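Local coordinates for hypothetical protein PAE2307 (Pyrobaculum aerophilum, PDB 1WVQ) that is of uncharacterised function but belongs to the adenosine-specific kinase family, so probably acts on adenosine, and carries a phosphorylated histidine, at residues P14-Q17 against G18-V21; A65-E68 against E69-N72; V146-E149 against K150-E153; E154-K157 against F158-V162. All blocks are in the same frame, centred on the assembly; numbering follows the deposited sequence.

Interaction 1 (P14-Q17 against G18-V21); sequences PIPQ and GTNV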
ATOM      1  N   PRO A  14       2.303  19.650  24.279  1.00 15.93           N
ATOM      2  CA  PRO A  14       3.704  19.774  24.690  1.00 16.20           C
ATOM      3  C   PRO A  14       4.591  18.871  23.835  1.00 16.32           C
ATOM      4  O   PRO A  14       4.273  17.703  23.627  1.00 15.83           O
ATOM      5  CB  PRO A  14       3.692  19.294  26.143  1.00 17.76           C
ATOM      6  CG  PRO A  14       2.275  19.457  26.583  1.00 19.07           C
ATOM      7  CD  PRO A  14       1.501  19.045  25.356  1.00 16.61           C
ATOM      8  N   ILE A  15       5.698  19.401  23.333  1.00 15.77           N
ATOM      9  CA  ILE A  15       6.607  18.583  22.538  1.00 17.07           C
ATOM     10  C   ILE A  15       8.044  18.855  22.976  1.00 17.75           C
ATOM     11  O   ILE A  15       8.659  19.838  22.554  1.00 19.23           O
ATOM     12  CB  ILE A  15       6.475  18.864  21.017  1.00 17.18           C
ATOM     13  CG1 ILE A  15       5.030  18.628  20.558  1.00 17.88           C
ATOM     14  CG2 ILE A  15       7.412  17.949  20.242  1.00 18.53           C
ATOM     15  CD1 ILE A  15       4.801  18.871  19.077  1.00 18.48           C
ATOM     16  N   PRO A  16       8.590  17.997  23.858  1.00 18.27           N
ATOM     17  CA  PRO A  16       9.968  18.166  24.340  1.00 18.63           C
ATOM     18  C   PRO A  16      10.949  18.107  23.174  1.00 19.43           C
ATOM     19  O   PRO A  16      10.684  17.452  22.166  1.00 18.47           O
ATOM     20  CB  PRO A  16      10.148  16.986  25.292  1.00 19.77           C
ATOM     21  CG  PRO A  16       8.772  16.736  25.797  1.00 19.62           C
ATOM     22  CD  PRO A  16       7.932  16.875  24.545  1.00 17.96           C
ATOM     23  N   GLN A  17      12.085  18.785  23.308  1.00 19.50           N
ATOM     24  CA  GLN A  17      13.077  18.785  22.241  1.00 19.35           C
ATOM     25  C   GLN A  17      13.545  17.354  22.007  1.00 18.77           C
ATOM     26  O   GLN A  17      13.809  16.612  22.957  1.00 20.13           O
ATOM     27  CB  GLN A  17      14.266  19.676  22.621  1.00 22.22           C
ATOM     28  CG  GLN A  17      15.287  19.881  21.505  1.00 25.36           C
ATOM     29  CD  GLN A  17      14.671  20.430  20.225  1.00 27.05           C
ATOM     30  OE1 GLN A  17      13.953  21.437  20.239  1.00 28.88           O
ATOM     31  NE2 GLN A  17      14.961  19.774  19.102  1.00 28.90           N
ATOM     32  N   GLY A  18      13.635  16.969  20.738  1.00 17.68           N
ATOM     33  CA  GLY A  18      14.072  15.629  20.412  1.00 17.00           C
ATOM     34  C   GLY A  18      12.913  14.678  20.200  1.00 16.72           C
ATOM     35  O   GLY A  18      13.116  13.507  19.888  1.00 17.17           O
ATOM     36  N   THR A  19      11.689  15.162  20.381  1.00 15.78           N
ATOM     37  CA  THR A  19      10.538  14.292  20.183  1.00 14.48           C
ATOM     38  C   THR A  19       9.657  14.807  19.065  1.00 13.29           C
ATOM     39  O   THR A  19       9.752  15.963  18.650  1.00 12.50           O
ATOM     40  CB  THR A  19       9.646  14.180  21.448  1.00 15.70           C
ATOM     41  OG1 THR A  19       8.920  15.401  21.646  1.00 17.23           O
ATOM     42  CG2 THR A  19      10.492  13.894  22.669  1.00 16.67           C
ATOM     43  N   ASN A  20       8.811  13.914  18.570  1.00 11.43           N
ATOM     44  CA  ASN A  20       7.835  14.246  17.547  1.00 11.70           C
ATOM     45  C   ASN A  20       6.544  13.640  18.050  1.00 10.90           C
ATOM     46  O   ASN A  20       6.559  12.640  18.766  1.00 10.60           O
ATOM     47  CB  ASN A  20       8.179  13.619  16.195  1.00 12.05           C
ATOM     48  CG  ASN A  20       9.174  14.439  15.401  1.00 12.81           C
ATOM     49  OD1 ASN A  20      10.385  14.346  15.605  1.00 16.02           O
ATOM     50  ND2 ASN A  20       8.662  15.252  14.488  1.00 12.00           N
ATOM     51  N   VAL A  21       5.429  14.255  17.686  1.00  9.86           N
ATOM     52  CA  VAL A  21       4.131  13.743  18.090  1.00  9.84           C
ATOM     53  C   VAL A  21       3.324  13.423  16.839  1.00 10.17           C
ATOM     54  O   VAL A  21       3.448  14.097  15.814  1.00  9.99           O
ATOM     55  CB  VAL A  21       3.364  14.776  18.971  1.00 10.44           C
ATOM     56  CG1 VAL A  21       2.917  15.974  18.130  1.00 12.41           C
ATOM     57  CG2 VAL A  21       2.170  14.107  19.646  1.00 10.86           C
TER
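T19 OG1 touches both P16 O and I15 CG2, and this is the tight part of the contact. P16 O accepts twice from T19. The hydroxyl T19 OG1 donates at 2.8 Å to P16 O, in the carbonyl plane on a lone pair. T19 N donates to P16 O at 3.1 Å, tilted 30° from that plane. With chi1 at 73°, OG1 lies between the backbone N and the carbonyl carbon of its own residue, which brings it within bonding distance of P16 O. T19 OG1 lies 3.3 Å from I15 CG2. Farther along, I15 CD1 meets V21 CG1 at 3.6 Å, the two side chains crossing at about a right angle. T19 and V21 are buried, and T19 packs on L70 of helix 68-81. The other side is looser. Q17 and G18 are exposed at the corner, and the CB of Q17 points away from 18-21. G18 has phi 95°, and a CB there would clash with Q17 O at 2.4 Å. The P16 to T19 bond closes a type II beta turn, with glycine at its third position, in the loop joining strand 7-13 to strand 20-25.

Interaction 2 (A65-E68 against E69-N72); sequences ANDE and ELRN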
ATOM      1  N   ALA A  65       4.291   1.351  25.811  1.00 12.29           N
ATOM      2  CA  ALA A  65       5.458   2.217  25.692  1.00 13.78           C
ATOM      3  C   ALA A  65       6.730   1.535  26.172  1.00 14.91           C
ATOM      4  O   ALA A  65       6.677   0.596  26.963  1.00 16.35           O
ATOM      5  CB  ALA A  65       5.237   3.498  26.500  1.00 13.80           C
ATOM      6  N   ASN A  66       7.873   2.004  25.684  1.00 15.28           N
ATOM      7  CA  ASN A  66       9.155   1.453  26.112  1.00 15.50           C
ATOM      8  C   ASN A  66       9.974   2.584  26.726  1.00 16.94           C
ATOM      9  O   ASN A  66      11.181   2.467  26.934  1.00 17.18           O
ATOM     10  CB  ASN A  66       9.899   0.790  24.941  1.00 14.75           C
ATOM     11  CG  ASN A  66      10.389   1.780  23.898  1.00 14.29           C
ATOM     12  OD1 ASN A  66      10.081   2.972  23.944  1.00 14.81           O
ATOM     13  ND2 ASN A  66      11.161   1.277  22.941  1.00 14.68           N
ATOM     14  N   ASP A  67       9.281   3.678  27.029  1.00 16.67           N
ATOM     15  CA  ASP A  67       9.870   4.865  27.636  1.00 17.64           C
ATOM     16  C   ASP A  67       8.758   5.504  28.468  1.00 17.74           C
ATOM     17  O   ASP A  67       7.737   5.945  27.928  1.00 16.98           O
ATOM     18  CB  ASP A  67      10.347   5.831  26.551  1.00 19.15           C
ATOM     19  CG  ASP A  67      10.971   7.089  27.117  1.00 20.56           C
ATOM     20  OD1 ASP A  67      10.327   7.777  27.936  1.00 18.87           O
ATOM     21  OD2 ASP A  67      12.120   7.400  26.731  1.00 25.90           O
ATOM     22  N   GLU A  68       8.946   5.547  29.783  1.00 17.04           N
ATOM     23  CA  GLU A  68       7.922   6.095  30.663  1.00 16.92           C
ATOM     24  C   GLU A  68       7.604   7.570  30.466  1.00 16.96           C
ATOM     25  O   GLU A  68       6.463   7.995  30.666  1.00 16.49           O
ATOM     26  CB  GLU A  68       8.289   5.832  32.120  1.00 17.95           C
ATOM     27  CG  GLU A  68       8.312   4.355  32.465  1.00 21.14           C
ATOM     28  CD  GLU A  68       7.029   3.631  32.060  1.00 21.35           C
ATOM     29  OE1 GLU A  68       5.930   4.088  32.443  1.00 23.64           O
ATOM     30  OE2 GLU A  68       7.121   2.603  31.356  1.00 23.76           O
ATOM     31  N   GLU A  69       8.603   8.358  30.089  1.00 17.83           N
ATOM     32  CA  GLU A  69       8.377   9.778  29.866  1.00 17.10           C
ATOM     33  C   GLU A  69       7.398   9.929  28.701  1.00 15.81           C
ATOM     34  O   GLU A  69       6.413  10.662  28.787  1.00 15.09           O
ATOM     35  CB  GLU A  69       9.697  10.475  29.525  1.00 20.11           C
ATOM     36  CG  GLU A  69       9.551  11.933  29.107  1.00 24.24           C
ATOM     37  CD  GLU A  69      10.804  12.454  28.425  1.00 28.06           C
ATOM     38  OE1 GLU A  69      11.124  11.962  27.315  1.00 29.28           O
ATOM     39  OE2 GLU A  69      11.467  13.349  28.995  1.00 29.61           O
ATOM     40  N   LEU A  70       7.679   9.219  27.615  1.00 14.61           N
ATOM     41  CA  LEU A  70       6.831   9.288  26.435  1.00 13.85           C
ATOM     42  C   LEU A  70       5.450   8.679  26.676  1.00 13.65           C
ATOM     43  O   LEU A  70       4.454   9.142  26.112  1.00 13.75           O
ATOM     44  CB  LEU A  70       7.537   8.611  25.261  1.00 13.50           C
ATOM     45  CG  LEU A  70       8.920   9.213  24.965  1.00 13.40           C
ATOM     46  CD1 LEU A  70       9.543   8.504  23.768  1.00 13.84           C
ATOM     47  CD2 LEU A  70       8.796  10.710  24.701  1.00 14.15           C
ATOM     48  N   ARG A  71       5.385   7.647  27.512  1.00 13.46           N
ATOM     49  CA  ARG A  71       4.105   7.017  27.818  1.00 12.91           C
ATOM     50  C   ARG A  71       3.201   8.051  28.479  1.00 13.76           C
ATOM     51  O   ARG A  71       2.047   8.221  28.086  1.00 13.06           O
ATOM     52  CB  ARG A  71       4.288   5.825  28.774  1.00 13.57           C
ATOM     53  CG  ARG A  71       2.977   5.127  29.164  1.00 14.16           C
ATOM     54  CD  ARG A  71       3.095   4.348  30.477  1.00 15.20           C
ATOM     55  NE  ARG A  71       4.037   3.238  30.401  1.00 15.37           N
ATOM     56  CZ  ARG A  71       3.799   2.079  29.792  1.00 16.00           C
ATOM     57  NH1 ARG A  71       2.635   1.854  29.196  1.00 15.04           N
ATOM     58  NH2 ARG A  71       4.737   1.141  29.771  1.00 17.83           N
ATOM     59  N   ASN A  72       3.731   8.753  29.475  1.00 14.12           N
ATOM     60  CA  ASN A  72       2.940   9.746  30.191  1.00 14.41           C
ATOM     61  C   ASN A  72       2.545  10.952  29.353  1.00 13.92           C
ATOM     62  O   ASN A  72       1.474  11.522  29.552  1.00 14.17           O
ATOM     63  CB  ASN A  72       3.666  10.180  31.462  1.00 17.49           C
ATOM     64  CG  ASN A  72       3.761   9.056  32.469  1.00 19.20           C
ATOM     65  OD1 ASN A  72       2.796   8.315  32.669  1.00 22.77           O
ATOM     66  ND2 ASN A  72       4.917   8.920  33.111  1.00 22.90           N
TER
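The guanidinium of R71 has A65 CB over one face and the carboxylate of E68 at its edge. The methyl stands 3.9 Å above the plane, over the centre. A65 CB also touches R71 CB, at 3.4 Å. The carboxylate is nearly coplanar with the guanidinium, 26° apart, and is gripped side-on. R71 NE donates to E68 OE1 at 2.9 Å, and R71 NH2 donates to E68 OE2 at 3.2 Å on its syn lone pair. E68 gets there by folding at chi2 (-52°), which lays it beside R71, pointing the same way. R71 NH1 goes to H63 ND1 instead, on the strand before the helix.

D67 is the N-cap of helix 68-81. D67 OD1 accepts from L70 N at 3.0 Å, met from above the carboxylate plane, and more weakly from E69 N at 2.8 Å. D67 CG also rests against L70 CG, at 3.7 Å. The backbone of D67 takes part too, since D67 O accepts from R71 N. E69 turns its carboxylate to a salt bridge with R92.

Negative groups thus gather at the helix start. D67 and E68 would be expected to interact favourably with the positive end of the helix dipole, and R71 and R92 probably offset part of the charge brought by E68 and E69.

Interaction 3 (V146-E149 against K150-E153); sequences VETE and KDRE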
ATOM      1  N   VAL A 146       7.396  33.663   0.386  1.00 11.15           N
ATOM      2  CA  VAL A 146       7.651  32.647  -0.627  1.00 11.17           C
ATOM      3  C   VAL A 146       9.153  32.477  -0.844  1.00 12.30           C
ATOM      4  O   VAL A 146       9.885  33.458  -0.971  1.00 12.10           O
ATOM      5  CB  VAL A 146       6.991  33.045  -1.961  1.00 11.62           C
ATOM      6  CG1 VAL A 146       7.182  31.947  -2.988  1.00 12.19           C
ATOM      7  CG2 VAL A 146       5.520  33.323  -1.745  1.00 12.26           C
ATOM      8  N   GLU A 147       9.613  31.231  -0.895  1.00 11.03           N
ATOM      9  CA  GLU A 147      11.035  30.961  -1.081  1.00 11.32           C
ATOM     10  C   GLU A 147      11.535  31.406  -2.454  1.00 11.42           C
ATOM     11  O   GLU A 147      10.782  31.430  -3.427  1.00 12.03           O
ATOM     12  CB  GLU A 147      11.321  29.467  -0.912  1.00 11.85           C
ATOM     13  CG  GLU A 147      11.269  28.692  -2.213  1.00 13.00           C
ATOM     14  CD  GLU A 147      11.584  27.224  -2.047  1.00 11.60           C
ATOM     15  OE1 GLU A 147      12.466  26.880  -1.230  1.00 11.53           O
ATOM     16  OE2 GLU A 147      10.949  26.424  -2.762  1.00 12.62           O
ATOM     17  N   THR A 148      12.819  31.741  -2.521  1.00 11.48           N
ATOM     18  CA  THR A 148      13.455  32.167  -3.767  1.00 11.76           C
ATOM     19  C   THR A 148      14.190  30.967  -4.354  1.00 12.17           C
ATOM     20  O   THR A 148      14.240  29.906  -3.733  1.00 12.42           O
ATOM     21  CB  THR A 148      14.500  33.245  -3.510  1.00 11.43           C
ATOM     22  OG1 THR A 148      15.603  32.664  -2.802  1.00 11.67           O
ATOM     23  CG2 THR A 148      13.907  34.374  -2.676  1.00 13.84           C
ATOM     24  N   GLU A 149      14.774  31.137  -5.538  1.00 12.53           N
ATOM     25  CA  GLU A 149      15.513  30.044  -6.160  1.00 13.36           C
ATOM     26  C   GLU A 149      16.745  29.704  -5.332  1.00 14.46           C
ATOM     27  O   GLU A 149      17.174  28.550  -5.280  1.00 14.17           O
ATOM     28  CB  GLU A 149      15.944  30.406  -7.581  1.00 15.31           C
ATOM     29  CG  GLU A 149      16.650  29.262  -8.310  1.00 20.23           C
ATOM     30  CD  GLU A 149      15.849  27.967  -8.292  1.00 23.25           C
ATOM     31  OE1 GLU A 149      14.615  28.029  -8.506  1.00 23.85           O
ATOM     32  OE2 GLU A 149      16.453  26.883  -8.075  1.00 24.78           O
ATOM     33  N   LYS A 150      17.328  30.716  -4.696  1.00 14.44           N
ATOM     34  CA  LYS A 150      18.499  30.494  -3.857  1.00 15.77           C
ATOM     35  C   LYS A 150      18.080  29.690  -2.627  1.00 14.13           C
ATOM     36  O   LYS A 150      18.832  28.837  -2.145  1.00 14.70           O
ATOM     37  CB  LYS A 150      19.116  31.833  -3.443  1.00 18.53           C
ATOM     38  CG  LYS A 150      19.915  32.505  -4.551  1.00 23.66           C
ATOM     39  CD  LYS A 150      21.119  31.659  -4.938  1.00 25.77           C
ATOM     40  CE  LYS A 150      21.996  32.368  -5.956  1.00 27.63           C
ATOM     41  NZ  LYS A 150      22.433  33.705  -5.470  1.00 29.87           N
ATOM     42  N   ASP A 151      16.878  29.969  -2.118  1.00 13.36           N
ATOM     43  CA  ASP A 151      16.352  29.240  -0.964  1.00 12.29           C
ATOM     44  C   ASP A 151      16.169  27.789  -1.378  1.00 13.08           C
ATOM     45  O   ASP A 151      16.434  26.872  -0.607  1.00 13.20           O
ATOM     46  CB  ASP A 151      14.987  29.780  -0.536  1.00 13.02           C
ATOM     47  CG  ASP A 151      15.076  31.127   0.139  1.00 12.53           C
ATOM     48  OD1 ASP A 151      16.062  31.356   0.867  1.00 16.02           O
ATOM     49  OD2 ASP A 151      14.150  31.943  -0.042  1.00 12.10           O
ATOM     50  N   ARG A 152      15.695  27.591  -2.602  1.00 12.53           N
ATOM     51  CA  ARG A 152      15.482  26.244  -3.111  1.00 12.90           C
ATOM     52  C   ARG A 152      16.813  25.506  -3.176  1.00 14.30           C
ATOM     53  O   ARG A 152      16.923  24.364  -2.737  1.00 13.40           O
ATOM     54  CB  ARG A 152      14.837  26.297  -4.498  1.00 13.31           C
ATOM     55  CG  ARG A 152      14.680  24.935  -5.164  1.00 13.76           C
ATOM     56  CD  ARG A 152      13.799  25.036  -6.394  1.00 16.27           C
ATOM     57  NE  ARG A 152      13.685  23.765  -7.105  1.00 17.15           N
ATOM     58  CZ  ARG A 152      14.614  23.274  -7.922  1.00 18.07           C
ATOM     59  NH1 ARG A 152      15.739  23.946  -8.138  1.00 19.56           N
ATOM     60  NH2 ARG A 152      14.413  22.110  -8.530  1.00 20.21           N
ATOM     61  N   GLU A 153      17.829  26.171  -3.716  1.00 15.01           N
ATOM     62  CA  GLU A 153      19.150  25.565  -3.821  1.00 15.91           C
ATOM     63  C   GLU A 153      19.637  25.167  -2.437  1.00 15.46           C
ATOM     64  O   GLU A 153      20.258  24.122  -2.256  1.00 15.63           O
ATOM     65  CB  GLU A 153      20.136  26.546  -4.464  1.00 17.73           C
ATOM     66  CG  GLU A 153      19.731  26.965  -5.866  1.00 21.79           C
ATOM     67  CD  GLU A 153      20.698  27.943  -6.524  1.00 24.71           C
ATOM     68  OE1 GLU A 153      21.522  28.561  -5.809  1.00 26.44           O
ATOM     69  OE2 GLU A 153      20.621  28.101  -7.765  1.00 27.22           O
TER
HETATM   70  O   HOH W   1      18.969  26.093  -8.884  1.00 33.11           O
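T148 and D151 form a capping box at the start of helix 149-162, their side chains crossing at a slant. Each accepts from the other's backbone. T148 OG1 takes D151 N at 3.1 Å. D151 OD2 takes T148 N at 2.8 Å, on its anti side and nearly straight at 167°. The chi1 of D151 (-73°) sets CG beside its own backbone N, so the carboxylate reaches back to the residue before the helix. E147 CB packs on D151 CB at 3.7 Å. The carboxylate of E147 turns elsewhere, to R155 and to R62 and H63 of the second subunit.

E149 and R152 lie side by side and point the same way. Their flat groups are turned 51° apart. One bond joins them: R152 NH1 donates to E149 OE2 at 3.0 Å, on its syn lone pair. R152 NE makes a stronger link to E64 of the second subunit. An alanine in place of R152 would probably leave E149 without its charged mate and E64 of the second subunit with R155 as a remaining partner, weakening the subunit interface.

E149 and E153 cross at about a right angle, their carboxylates 4.4 Å apart between the OE2 atoms. One water bridges them, donating at 2.8 Å to both E149 OE2 and E153 OE2.

Interaction 4 (E154-K157 against F158-V162); sequences ERKK and FLREV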
ATOM      1  N   GLU A 154      19.323  25.989  -1.446  1.00 14.88           N
ATOM      2  CA  GLU A 154      19.751  25.700  -0.095  1.00 15.88           C
ATOM      3  C   GLU A 154      19.042  24.508   0.541  1.00 14.93           C
ATOM      4  O   GLU A 154      19.688  23.704   1.203  1.00 15.01           O
ATOM      5  CB  GLU A 154      19.616  26.954   0.758  1.00 17.94           C
ATOM      6  CG  GLU A 154      20.593  28.038   0.311  1.00 24.61           C
ATOM      7  CD  GLU A 154      20.325  29.372   0.957  1.00 27.53           C
ATOM      8  OE1 GLU A 154      20.148  29.398   2.189  1.00 28.86           O
ATOM      9  OE2 GLU A 154      20.297  30.398   0.233  1.00 30.65           O
ATOM     10  N   ARG A 155      17.733  24.373   0.344  1.00 14.63           N
ATOM     11  CA  ARG A 155      17.042  23.229   0.923  1.00 13.25           C
ATOM     12  C   ARG A 155      17.426  21.957   0.171  1.00 13.25           C
ATOM     13  O   ARG A 155      17.382  20.865   0.733  1.00 13.01           O
ATOM     14  CB  ARG A 155      15.516  23.417   0.922  1.00 14.22           C
ATOM     15  CG  ARG A 155      14.852  23.591  -0.431  1.00 13.50           C
ATOM     16  CD  ARG A 155      13.331  23.553  -0.259  1.00 12.79           C
ATOM     17  NE  ARG A 155      12.603  23.979  -1.449  1.00 12.88           N
ATOM     18  CZ  ARG A 155      12.463  23.262  -2.560  1.00 11.66           C
ATOM     19  NH1 ARG A 155      12.999  22.051  -2.658  1.00 13.44           N
ATOM     20  NH2 ARG A 155      11.790  23.765  -3.584  1.00 11.42           N
ATOM     21  N   LYS A 156      17.813  22.093  -1.093  1.00 12.42           N
ATOM     22  CA  LYS A 156      18.235  20.926  -1.859  1.00 12.87           C
ATOM     23  C   LYS A 156      19.562  20.448  -1.283  1.00 13.49           C
ATOM     24  O   LYS A 156      19.789  19.250  -1.133  1.00 12.57           O
ATOM     25  CB  LYS A 156      18.396  21.268  -3.343  1.00 14.63           C
ATOM     26  CG  LYS A 156      17.081  21.312  -4.111  1.00 16.87           C
ATOM     27  CD  LYS A 156      17.277  21.827  -5.537  1.00 19.07           C
ATOM     28  CE  LYS A 156      18.327  21.036  -6.294  1.00 22.02           C
ATOM     29  NZ  LYS A 156      18.662  21.743  -7.563  1.00 22.11           N
ATOM     30  N   LYS A 157      20.423  21.400  -0.934  1.00 14.07           N
ATOM     31  CA  LYS A 157      21.730  21.093  -0.361  1.00 15.16           C
ATOM     32  C   LYS A 157      21.571  20.434   1.003  1.00 14.63           C
ATOM     33  O   LYS A 157      22.312  19.513   1.342  1.00 14.84           O
ATOM     34  CB  LYS A 157      22.555  22.376  -0.226  1.00 16.84           C
ATOM     35  CG  LYS A 157      23.996  22.152   0.186  1.00 19.87           C
ATOM     36  CD  LYS A 157      24.731  23.480   0.270  1.00 22.59           C
ATOM     37  CE  LYS A 157      26.237  23.289   0.283  1.00 24.45           C
ATOM     38  NZ  LYS A 157      26.932  24.584   0.494  1.00 27.12           N
ATOM     39  N   PHE A 158      20.611  20.919   1.787  1.00 13.62           N
ATOM     40  CA  PHE A 158      20.346  20.361   3.108  1.00 13.54           C
ATOM     41  C   PHE A 158      19.997  18.878   2.992  1.00 12.92           C
ATOM     42  O   PHE A 158      20.527  18.046   3.723  1.00 13.97           O
ATOM     43  CB  PHE A 158      19.184  21.109   3.778  1.00 15.26           C
ATOM     44  CG  PHE A 158      18.690  20.464   5.046  1.00 17.64           C
ATOM     45  CD1 PHE A 158      19.456  20.503   6.209  1.00 18.76           C
ATOM     46  CD2 PHE A 158      17.461  19.803   5.074  1.00 18.79           C
ATOM     47  CE1 PHE A 158      19.009  19.894   7.384  1.00 19.39           C
ATOM     48  CE2 PHE A 158      17.006  19.191   6.237  1.00 19.29           C
ATOM     49  CZ  PHE A 158      17.780  19.236   7.395  1.00 19.99           C
ATOM     50  N   LEU A 159      19.105  18.550   2.065  1.00 12.96           N
ATOM     51  CA  LEU A 159      18.689  17.168   1.886  1.00 12.64           C
ATOM     52  C   LEU A 159      19.766  16.265   1.302  1.00 12.10           C
ATOM     53  O   LEU A 159      19.788  15.065   1.574  1.00 12.98           O
ATOM     54  CB  LEU A 159      17.439  17.108   1.012  1.00 11.81           C
ATOM     55  CG  LEU A 159      16.160  17.666   1.642  1.00 13.98           C
ATOM     56  CD1 LEU A 159      15.002  17.421   0.687  1.00 14.43           C
ATOM     57  CD2 LEU A 159      15.891  17.000   2.996  1.00 13.73           C
ATOM     58  N   ARG A 160      20.669  16.842   0.520  1.00 12.12           N
ATOM     59  CA  ARG A 160      21.736  16.068  -0.103  1.00 13.48           C
ATOM     60  C   ARG A 160      23.039  15.998   0.690  1.00 15.26           C
ATOM     61  O   ARG A 160      23.738  14.979   0.655  1.00 16.46           O
ATOM     62  CB  ARG A 160      21.995  16.619  -1.507  1.00 14.45           C
ATOM     63  CG  ARG A 160      20.836  16.322  -2.439  1.00 13.95           C
ATOM     64  CD  ARG A 160      20.800  17.176  -3.694  1.00 13.95           C
ATOM     65  NE  ARG A 160      19.631  16.830  -4.498  1.00 13.95           N
ATOM     66  CZ  ARG A 160      18.372  17.093  -4.147  1.00 13.51           C
ATOM     67  NH1 ARG A 160      18.108  17.722  -3.007  1.00 11.45           N
ATOM     68  NH2 ARG A 160      17.373  16.702  -4.921  1.00 13.01           N
ATOM     69  N   GLU A 161      23.356  17.058   1.424  1.00 16.10           N
ATOM     70  CA  GLU A 161      24.597  17.089   2.183  1.00 18.14           C
ATOM     71  C   GLU A 161      24.497  16.873   3.685  1.00 18.63           C
ATOM     72  O   GLU A 161      25.442  16.372   4.296  1.00 20.63           O
ATOM     73  CB  GLU A 161      25.320  18.403   1.900  1.00 19.74           C
ATOM     74  CG  GLU A 161      25.791  18.512   0.466  1.00 22.09           C
ATOM     75  CD  GLU A 161      26.289  19.898   0.129  1.00 25.77           C
ATOM     76  OE1 GLU A 161      26.851  20.553   1.031  1.00 26.81           O
ATOM     77  OE2 GLU A 161      26.124  20.322  -1.035  1.00 28.13           O
ATOM     78  N   VAL A 162      23.372  17.240   4.290  1.00 18.47           N
ATOM     79  CA  VAL A 162      23.217  17.074   5.730  1.00 18.87           C
ATOM     80  C   VAL A 162      22.487  15.790   6.115  1.00 19.55           C
ATOM     81  O   VAL A 162      23.065  14.914   6.768  1.00 20.61           O
ATOM     82  CB  VAL A 162      22.487  18.281   6.349  1.00 19.36           C
ATOM     83  CG1 VAL A 162      22.374  18.102   7.862  1.00 20.07           C
ATOM     84  CG2 VAL A 162      23.246  19.562   6.019  1.00 20.91           C
TER
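This contact is the last part of helix 149-162, where the regular turns widen into a pi-type turn at 158-162. F158 N bonds to E154 O at 3.0 Å, and L159 N to R155 O, in the usual helical pattern. V162 N bonds to F158 O within the last segment.

K156 O is gripped twice by R160. R160 N reaches K156 O at 3.1 Å and R160 NH1 reaches K156 O at 2.9 Å, from opposite faces of the carbonyl plane. K156 O lies at the edge of the guanidinium, in its plane. The arginine chain is extended to NE, with CG beside the backbone N (chi1 -69°), and runs alongside K156 in the same direction. R160 also makes salt bridges to E33 of the second subunit and to the C-terminal L167 of its own chain and of the third subunit. Replacing R160 by a leucine would probably leave those carboxylates without their mate and take one bond from K156 O.

K157 and E161 cross on the exposed side, with K157 NZ 4.1 Å from E161 OE1, beyond a salt bridge. The chemistry implies that R160, with several anionic partners, ties the helix end to the chain terminus and to two other subunits.

In the fold
Interactions 1 and 2 belong to the main body of the chain and touch through T19 and L70, so the turn before strand 20-25 packs on helix 68-81. Interaction 1 is partly buried and mixes apolar contact with a turn. Interaction 2 is a surface contact ruled by charge. Interactions 3 and 4 share helix 149-162, at its start and its end, and are joined by the salt bridge of E147 and R155. Both face other subunits, so their arginines have partners there. Interactions 2 and 3 lie about 40 Å apart between centres, yet both cap a helix start: one with an aspartate, the other with a threonine.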